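Local coordinates for protein phosphatase 2C (Toxoplasma gondii, PDB 3D8K) that probably removes phosphate from phosphoserine and phosphothreonine residues of other proteins, as a metal-dependent serine/threonine phosphatase of the PP2C family, at residues Val170-Asn175 and Thr191-Ser196; His198-Arg203 and Met226-Gly231; Val37-Leu42 and Ser347-Asn352. One frame throughout, in Å; residues are numbered along the deposited sequence.

The chain has the two-sheet PP2C fold. Interactions 1 and 2 are neighbours, their centres about 8 Å apart, and follow one another along the chain; H193 of the first reaches T227 of the second through a backbone bond. Together they dock the loop after strand 185-188, helix 198-206 and loop 226-231 at the end of strand 165-173. Interaction 3 lies across the centre of the chain, about 23 Å from interaction 1 and 30 Å from interaction 2, centre to centre. It shares the six-stranded sheet with interaction 1 and links that sheet to the eight-stranded one. Because its segments come before and after all the others in sequence, it brings early and late parts of the chain together.

Interaction 1 (Val170-Asn175 and Thr191-Ser196); sequences VASLGN and TPHTAS
G174 and H193 hold each other by two hydrogen bonds running in opposite directions. The G174 N-H donates to H193 ND1 at 2.8 Å and lies in the plane of the imidazole, at its edge. In return H193 N donates to G174 O at 3.0 Å, nearly straight at 166° but coming from above the carbonyl plane. CG of H193 stands anti to the carbonyl carbon, chi1 -63°, which swings the ring back toward G174. The rest of that ring edge follows the strand: H193 CE1 sits 3.4 Å from S172 O and 3.6 Å from L173 CA. T191 O lies over one face of the ring, toward its rim. Here strand 165-173 of the six-stranded sheet ends, and the turn begins that carries the PP2C chain over to strand 177-182 of the other sheet. Glycine suits this corner: at phi 137° a CB would press on the carbonyl oxygen of L173. Farther out, S172 OG makes a weak hydrogen bond to D253 OD2, and N175 packs loosely on P192. Beyond H193, T194 OG1 accepts from S196 N at 2.8 Å, an ST turn leading toward helix 198-206.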
loop_
_atom_site.group_PDB
_atom_site.type_symbol
_atom_site.label_atom_id
_atom_site.label_comp_id
_atom_site.label_asym_id
_atom_site.label_seq_id
_atom_site.Cartn_x
_atom_site.Cartn_y
_atom_site.Cartn_z
ATOM N N VAL C 170 28.451 15.163 0.715
ATOM C CA VAL C 170 29.465 14.276 0.226
ATOM C C VAL C 170 30.285 13.770 1.390
ATOM O O VAL C 170 30.795 14.549 2.185
ATOM C CB VAL C 170 30.387 14.969 -0.776
ATOM C CG1 VAL C 170 31.458 13.977 -1.246
ATOM C CG2 VAL C 170 29.581 15.483 -1.948
ATOM N N ALA C 171 30.382 12.454 1.496
ATOM C CA ALA C 171 31.170 11.814 2.541
ATOM C C ALA C 171 32.359 11.213 1.825
ATOM O O ALA C 171 32.268 10.097 1.334
ATOM C CB ALA C 171 30.365 10.719 3.221
ATOM N N SER C 172 33.458 11.959 1.742
ATOM C CA SER C 172 34.657 11.469 1.063
ATOM C C SER C 172 35.709 10.917 2.020
ATOM O O SER C 172 35.974 11.485 3.077
ATOM C CB SER C 172 35.294 12.573 0.205
ATOM O OG SER C 172 36.157 13.404 0.970
ATOM N N LEU C 173 36.316 9.809 1.612
ATOM C CA LEU C 173 37.346 9.142 2.396
ATOM C C LEU C 173 38.260 8.414 1.431
ATOM O O LEU C 173 38.016 7.260 1.096
ATOM C CB LEU C 173 36.710 8.125 3.352
ATOM C CG LEU C 173 37.658 7.406 4.307
ATOM C CD1 LEU C 173 38.083 8.360 5.422
ATOM C CD2 LEU C 173 36.961 6.209 4.892
ATOM N N GLY C 174 39.308 9.084 0.977
ATOM C CA GLY C 174 40.217 8.441 0.049
ATOM C C GLY C 174 40.616 9.365 -1.078
ATOM O O GLY C 174 40.525 10.586 -0.956
ATOM N N ASN C 175 41.036 8.783 -2.192
ATOM C CA ASN C 175 41.477 9.571 -3.326
ATOM C C ASN C 175 40.460 9.734 -4.452
ATOM O O ASN C 175 40.822 10.148 -5.550
ATOM C CB ASN C 175 42.773 8.982 -3.885
ATOM C CG ASN C 175 42.637 7.512 -4.256
ATOM O OD1 ASN C 175 41.611 6.875 -3.996
ATOM N ND2 ASN C 175 43.682 6.963 -4.862
ATOM N N THR C 191 38.195 17.001 -1.098
ATOM C CA THR C 191 39.638 17.150 -1.196
ATOM C C THR C 191 40.235 15.745 -1.077
ATOM O O THR C 191 39.981 15.037 -0.097
ATOM C CB THR C 191 40.172 18.017 -0.052
ATOM O OG1 THR C 191 39.164 18.948 0.342
ATOM C CG2 THR C 191 41.411 18.787 -0.494
ATOM N N PRO C 192 41.031 15.317 -2.070
ATOM C CA PRO C 192 41.615 13.974 -1.986
ATOM C C PRO C 192 42.582 13.795 -0.808
ATOM O O PRO C 192 43.288 14.731 -0.406
ATOM C CB PRO C 192 42.286 13.809 -3.350
ATOM C CG PRO C 192 42.700 15.213 -3.692
ATOM C CD PRO C 192 41.506 16.035 -3.264
ATOM N N HIS C 193 42.591 12.584 -0.253
ATOM C CA HIS C 193 43.451 12.236 0.881
ATOM C C HIS C 193 44.745 11.587 0.407
ATOM O O HIS C 193 44.883 10.373 0.423
ATOM C CB HIS C 193 42.702 11.289 1.807
ATOM C CG HIS C 193 41.486 11.895 2.421
ATOM N ND1 HIS C 193 40.254 11.286 2.384
ATOM C CD2 HIS C 193 41.314 13.051 3.105
ATOM C CE1 HIS C 193 39.374 12.039 3.021
ATOM N NE2 HIS C 193 39.992 13.117 3.469
ATOM N N THR C 194 45.695 12.413 0.001
ATOM C CA THR C 194 46.970 11.928 -0.512
ATOM C C THR C 194 48.103 12.689 0.152
ATOM O O THR C 194 47.857 13.633 0.908
ATOM C CB THR C 194 47.047 12.155 -2.036
ATOM O OG1 THR C 194 47.654 13.424 -2.319
ATOM C CG2 THR C 194 45.643 12.169 -2.626
ATOM N N ALA C 195 49.343 12.304 -0.134
ATOM C CA ALA C 195 50.477 13.002 0.470
ATOM C C ALA C 195 50.523 14.462 0.016
ATOM O O ALA C 195 51.164 15.306 0.652
ATOM C CB ALA C 195 51.786 12.303 0.117
ATOM N N SER C 196 49.837 14.750 -1.086
ATOM C CA SER C 196 49.792 16.097 -1.631
ATOM C C SER C 196 49.053 17.024 -0.692
ATOM O O SER C 196 49.296 18.226 -0.693
ATOM C CB SER C 196 49.101 16.109 -2.997
ATOM O OG SER C 196 49.931 15.568 -4.006
#

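Interaction 2 (His198-Arg203 and Met226-Gly231); sequences HKERHR and MTRAFG. With SO4 (sulfate ion), chain G.
E200 and R203, one turn apart on helix 198-206, meet T227 and R228 through their polar ends. The hydrogen bonds centre on one carboxylate oxygen. E200 OE1 accepts from T227 OG1 at 2.5 Å, a length not to be pressed at this resolution, and on its syn side from R203 NH2 at 2.7 Å. The bend of the glutamate at chi2 (-59°) turns CD beside the helix toward T227. R203 NH2 has a further acceptor in the backbone T227 O, 3.0 Å away, approached from above the carbonyl plane, while its NH1 is taken by L247 O. Threonine fits well: its hydroxyl donates to the acid, and its CG2 rests near E200 CB.

The charge contacts are of two kinds. E200 and R203 form a salt bridge in which the N-H points at the acid. R228 instead lies across E200, the two planes 79° apart, its extended chain bringing one guanidinium face over E200 OE2, which is 3.3 Å from R228 NE. Because that oxygen stands well above the guanidinium plane, no N-H points at it and this bridge rests on charge alone. R203 NH2 and R228 NE come within 4.0 Å of each other, a repulsion that the shared carboxylate would offset.

On the outer side of the helix, R201 NH1 donates to H198 ND1 at 3.0 Å and also meets a sulfate, probably from the crystallisation liquor, whose close fit is doubtful.

The Glu-x-x-Arg spacing of the helix and the Thr-Arg-Ala-Phe-Gly of the loop resemble sequences common in PP2C phosphatases, and here the salt-bridge network of E200, R203 and R228 joins helix 198-206 to that loop.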
loop_
_atom_site.group_PDB
_atom_site.type_symbol
_atom_site.label_atom_id
_atom_site.label_comp_id
_atom_site.label_asym_id
_atom_site.label_seq_id
_atom_site.Cartn_x
_atom_site.Cartn_y
_atom_site.Cartn_z
ATOM N N HIS C 198 48.616 18.980 2.250
ATOM C CA HIS C 198 49.384 19.516 3.368
ATOM C C HIS C 198 48.816 19.057 4.704
ATOM O O HIS C 198 49.567 18.651 5.586
ATOM C CB HIS C 198 49.414 21.047 3.341
ATOM C CG HIS C 198 50.191 21.651 4.473
ATOM N ND1 HIS C 198 51.538 21.409 4.666
ATOM C CD2 HIS C 198 49.808 22.463 5.487
ATOM C CE1 HIS C 198 51.948 22.045 5.749
ATOM N NE2 HIS C 198 50.918 22.691 6.266
ATOM N N LYS C 199 47.497 19.110 4.859
ATOM C CA LYS C 199 46.894 18.697 6.118
ATOM C C LYS C 199 47.063 17.200 6.391
ATOM O O LYS C 199 47.453 16.806 7.493
ATOM C CB LYS C 199 45.411 19.078 6.151
ATOM C CG LYS C 199 45.148 20.587 6.196
ATOM C CD LYS C 199 45.248 21.170 7.604
ATOM C CE LYS C 199 44.134 20.630 8.505
ATOM N NZ LYS C 199 44.177 21.195 9.888
ATOM N N GLU C 200 46.785 16.369 5.393
ATOM C CA GLU C 200 46.904 14.925 5.554
ATOM C C GLU C 200 48.320 14.483 5.892
ATOM O O GLU C 200 48.561 13.801 6.886
ATOM C CB GLU C 200 46.434 14.226 4.284
ATOM C CG GLU C 200 44.943 14.282 4.122
ATOM C CD GLU C 200 44.243 13.628 5.285
ATOM O OE1 GLU C 200 44.440 12.418 5.482
ATOM O OE2 GLU C 200 43.507 14.320 6.010
ATOM N N ARG C 201 49.249 14.868 5.034
ATOM C CA ARG C 201 50.650 14.553 5.202
ATOM C C ARG C 201 51.060 15.024 6.596
ATOM O O ARG C 201 51.852 14.381 7.282
ATOM C CB ARG C 201 51.442 15.304 4.137
ATOM C CG ARG C 201 52.902 14.957 4.024
ATOM C CD ARG C 201 53.691 16.169 3.516
ATOM N NE ARG C 201 53.048 16.869 2.402
ATOM C CZ ARG C 201 52.611 18.123 2.457
ATOM N NH1 ARG C 201 52.743 18.830 3.571
ATOM N NH2 ARG C 201 52.033 18.673 1.398
ATOM N N HIS C 202 50.512 16.148 7.025
ATOM C CA HIS C 202 50.858 16.657 8.333
ATOM C C HIS C 202 50.296 15.785 9.454
ATOM O O HIS C 202 51.036 15.364 10.346
ATOM C CB HIS C 202 50.374 18.090 8.501
ATOM C CG HIS C 202 51.087 18.820 9.586
ATOM N ND1 HIS C 202 51.014 18.434 10.908
ATOM C CD2 HIS C 202 51.960 19.854 9.543
ATOM C CE1 HIS C 202 51.812 19.197 11.632
ATOM N NE2 HIS C 202 52.399 20.068 10.827
ATOM N N ARG C 203 48.993 15.518 9.410
ATOM C CA ARG C 203 48.355 14.679 10.417
ATOM C C ARG C 203 49.140 13.390 10.599
ATOM O O ARG C 203 49.624 13.091 11.688
ATOM C CB ARG C 203 46.922 14.322 10.002
ATOM C CG ARG C 203 46.275 13.270 10.907
ATOM C CD ARG C 203 44.826 13.010 10.552
ATOM N NE ARG C 203 44.689 12.453 9.213
ATOM C CZ ARG C 203 45.096 11.236 8.873
ATOM N NH1 ARG C 203 45.657 10.455 9.783
ATOM N NH2 ARG C 203 44.961 10.810 7.626
HETATM N N MSE C 226 46.916 6.008 -0.060
HETATM C CA MSE C 226 46.213 7.200 0.418
HETATM C C MSE C 226 46.322 7.386 1.941
HETATM O O MSE C 226 46.880 6.539 2.631
HETATM C CB MSE C 226 44.751 7.120 -0.013
HETATM C CG MSE C 226 44.109 5.827 0.380
HETATM SE SE MSE C 226 42.405 5.530 -0.551
HETATM C CE MSE C 226 43.241 4.915 -2.232
ATOM N N THR C 227 45.803 8.493 2.468
ATOM C CA THR C 227 45.910 8.742 3.900
ATOM C C THR C 227 44.622 8.401 4.651
ATOM O O THR C 227 44.573 8.407 5.884
ATOM C CB THR C 227 46.314 10.208 4.157
ATOM O OG1 THR C 227 45.342 11.075 3.578
ATOM C CG2 THR C 227 47.673 10.512 3.524
ATOM N N ARG C 228 43.575 8.093 3.897
ATOM C CA ARG C 228 42.295 7.738 4.488
ATOM C C ARG C 228 41.654 6.599 3.724
ATOM O O ARG C 228 41.614 6.604 2.489
ATOM C CB ARG C 228 41.378 8.952 4.532
ATOM C CG ARG C 228 41.839 9.973 5.558
ATOM C CD ARG C 228 40.864 11.103 5.682
ATOM N NE ARG C 228 41.212 12.021 6.755
ATOM C CZ ARG C 228 40.513 13.109 7.063
ATOM N NH1 ARG C 228 39.427 13.423 6.373
ATOM N NH2 ARG C 228 40.889 13.874 8.078
ATOM N N ALA C 229 41.181 5.602 4.465
ATOM C CA ALA C 229 40.570 4.443 3.839
ATOM C C ALA C 229 39.880 3.534 4.852
ATOM O O ALA C 229 39.939 3.791 6.054
ATOM C CB ALA C 229 41.637 3.670 3.066
ATOM N N PHE C 230 39.233 2.475 4.355
ATOM C CA PHE C 230 38.525 1.511 5.201
ATOM C C PHE C 230 39.338 0.303 5.680
ATOM O O PHE C 230 39.181 -0.122 6.820
ATOM C CB PHE C 230 37.257 1.004 4.510
ATOM C CG PHE C 230 36.041 1.828 4.803
ATOM C CD1 PHE C 230 35.433 2.575 3.796
ATOM C CD2 PHE C 230 35.488 1.847 6.081
ATOM C CE1 PHE C 230 34.303 3.323 4.051
ATOM C CE2 PHE C 230 34.353 2.597 6.347
ATOM C CZ PHE C 230 33.756 3.338 5.323
ATOM N N GLY C 231 40.186 -0.271 4.839
ATOM C CA GLY C 231 40.960 -1.408 5.321
ATOM C C GLY C 231 42.216 -1.029 6.113
ATOM O O GLY C 231 42.141 -0.364 7.167
HETATM S S SO4 G . 55.875 18.341 5.111
HETATM O O1 SO4 G . 56.516 17.760 6.296
HETATM O O2 SO4 G . 56.432 19.691 4.872
HETATM O O3 SO4 G . 56.140 17.493 3.946
HETATM O O4 SO4 G . 54.427 18.436 5.354
#

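Interaction 3 (Val37-Leu42 and Ser347-Asn352); sequences VVEGML and SIDRTN
The D349 carboxylate faces E39 across the contact and is held at both its oxygens: R321 NE forms a salt bridge with OD1, and T351 OG1 gives D349 OD2 a weak hydrogen bond at 3.3 Å. The setting is the interior of the PP2C beta-sandwich, where strand 35-41 of one sheet lies over strand 349-356 of the other. Their short segments approach to 7.2 Å at 150°, so the two run roughly antiparallel and meet through side chains.

E39 and D349 reach toward each other tip to tip, their carboxylate planes turned 42° apart. E39 OE2 is 3.2 Å from D349 OD2, and E39 OE1 is 3.3 Å from D349 OD1; as carboxylates the two offer each other only acceptors. Such a buried pair of acids would tend to raise the proton affinity of one of them. The charge of R321 would offset part of the repulsion, and E39 packs near R49 and H51. The longer glutamate and the shorter aspartate between them span the gap between the sheets.

Both V38 and E39, although consecutive, start toward the facing strand. The helix-like psi of V38, -34°, accounts for this, and as both residues bond to the backbone of R24, a beta bulge is likely. Beta-branched residues suit the packing beside the acids: V38 CG1 comes to 4.1 Å from N352 C and 4.0 Å from T351 OG1.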
loop_
_atom_site.group_PDB
_atom_site.type_symbol
_atom_site.label_atom_id
_atom_site.label_comp_id
_atom_site.label_asym_id
_atom_site.label_seq_id
_atom_site.Cartn_x
_atom_site.Cartn_y
_atom_site.Cartn_z
ATOM N N VAL C 37 27.803 1.957 -6.198
ATOM C CA VAL C 37 26.394 1.916 -5.865
ATOM C C VAL C 37 25.840 3.056 -6.698
ATOM O O VAL C 37 25.845 4.210 -6.258
ATOM C CB VAL C 37 26.146 2.238 -4.385
ATOM C CG1 VAL C 37 24.670 2.059 -4.063
ATOM C CG2 VAL C 37 26.998 1.352 -3.507
ATOM N N VAL C 38 25.391 2.734 -7.906
ATOM C CA VAL C 38 24.852 3.747 -8.809
ATOM C C VAL C 38 23.671 4.499 -8.220
ATOM O O VAL C 38 23.507 5.679 -8.476
ATOM C CB VAL C 38 24.387 3.134 -10.132
ATOM C CG1 VAL C 38 24.318 4.224 -11.210
ATOM C CG2 VAL C 38 25.317 1.997 -10.526
ATOM N N GLU C 39 22.863 3.812 -7.423
ATOM C CA GLU C 39 21.705 4.431 -6.803
ATOM C C GLU C 39 21.113 3.542 -5.716
ATOM O O GLU C 39 21.096 2.320 -5.843
ATOM C CB GLU C 39 20.641 4.715 -7.868
ATOM C CG GLU C 39 19.239 4.924 -7.309
ATOM C CD GLU C 39 18.728 6.332 -7.488
ATOM O OE1 GLU C 39 19.303 7.244 -6.863
ATOM O OE2 GLU C 39 17.754 6.520 -8.251
ATOM N N GLY C 40 20.626 4.172 -4.656
ATOM C CA GLY C 40 20.017 3.459 -3.549
ATOM C C GLY C 40 18.974 4.364 -2.914
ATOM O O GLY C 40 18.995 5.582 -3.147
HETATM N N MSE C 41 18.072 3.790 -2.120
HETATM C CA MSE C 41 17.024 4.560 -1.459
HETATM C C MSE C 41 16.816 4.099 -0.011
HETATM O O MSE C 41 16.287 3.017 0.238
HETATM C CB MSE C 41 15.718 4.415 -2.240
HETATM C CG MSE C 41 14.559 5.219 -1.689
HETATM SE SE MSE C 41 12.916 4.804 -2.718
HETATM C CE MSE C 41 11.619 5.723 -1.516
ATOM N N LEU C 42 17.248 4.911 0.943
ATOM C CA LEU C 42 17.088 4.573 2.355
ATOM C C LEU C 42 15.598 4.552 2.628
ATOM O O LEU C 42 14.878 5.442 2.157
ATOM C CB LEU C 42 17.721 5.644 3.237
ATOM C CG LEU C 42 19.163 6.054 2.964
ATOM C CD1 LEU C 42 19.513 7.272 3.829
ATOM C CD2 LEU C 42 20.089 4.860 3.224
ATOM N N SER C 347 11.773 9.196 -11.599
ATOM C CA SER C 347 11.302 10.411 -10.924
ATOM C C SER C 347 12.223 11.630 -11.058
ATOM O O SER C 347 12.382 12.182 -12.156
ATOM C CB SER C 347 11.033 10.119 -9.454
ATOM O OG SER C 347 11.907 9.115 -8.990
ATOM N N ILE C 348 12.820 12.063 -9.953
ATOM C CA ILE C 348 13.716 13.217 -9.994
ATOM C C ILE C 348 15.141 12.753 -10.285
ATOM O O ILE C 348 16.080 13.536 -10.306
ATOM C CB ILE C 348 13.644 13.985 -8.646
ATOM C CG1 ILE C 348 12.880 15.298 -8.831
ATOM C CG2 ILE C 348 15.036 14.258 -8.097
ATOM C CD1 ILE C 348 12.293 15.855 -7.557
ATOM N N ASP C 349 15.292 11.468 -10.557
ATOM C CA ASP C 349 16.612 10.924 -10.794
ATOM C C ASP C 349 16.992 10.549 -12.230
ATOM O O ASP C 349 16.152 10.136 -13.022
ATOM C CB ASP C 349 16.801 9.719 -9.894
ATOM C CG ASP C 349 18.232 9.326 -9.772
ATOM O OD1 ASP C 349 18.915 9.878 -8.879
ATOM O OD2 ASP C 349 18.674 8.479 -10.582
ATOM N N ARG C 350 18.280 10.701 -12.533
ATOM C CA ARG C 350 18.882 10.396 -13.840
ATOM C C ARG C 350 20.383 10.266 -13.587
ATOM O O ARG C 350 21.103 11.258 -13.611
ATOM C CB ARG C 350 18.638 11.523 -14.857
ATOM C CG ARG C 350 17.171 11.777 -15.194
ATOM C CD ARG C 350 16.947 13.184 -15.778
ATOM N NE ARG C 350 15.705 13.807 -15.293
ATOM C CZ ARG C 350 14.512 13.732 -15.890
ATOM N NH1 ARG C 350 14.360 13.059 -17.026
ATOM N NH2 ARG C 350 13.456 14.319 -15.335
ATOM N N THR C 351 20.835 9.037 -13.341
ATOM C CA THR C 351 22.230 8.743 -13.035
ATOM C C THR C 351 22.874 7.757 -13.999
ATOM O O THR C 351 22.201 6.987 -14.665
ATOM C CB THR C 351 22.374 8.168 -11.581
ATOM O OG1 THR C 351 21.526 7.031 -11.396
ATOM C CG2 THR C 351 21.979 9.206 -10.565
ATOM N N ASN C 352 24.195 7.767 -14.062
ATOM C CA ASN C 352 24.878 6.848 -14.944
ATOM C C ASN C 352 26.126 6.242 -14.322
ATOM O O ASN C 352 26.944 6.940 -13.727
ATOM C CB ASN C 352 25.236 7.543 -16.243
ATOM C CG ASN C 352 25.565 6.565 -17.330
ATOM O OD1 ASN C 352 24.734 5.728 -17.682
ATOM N ND2 ASN C 352 26.777 6.648 -17.868
#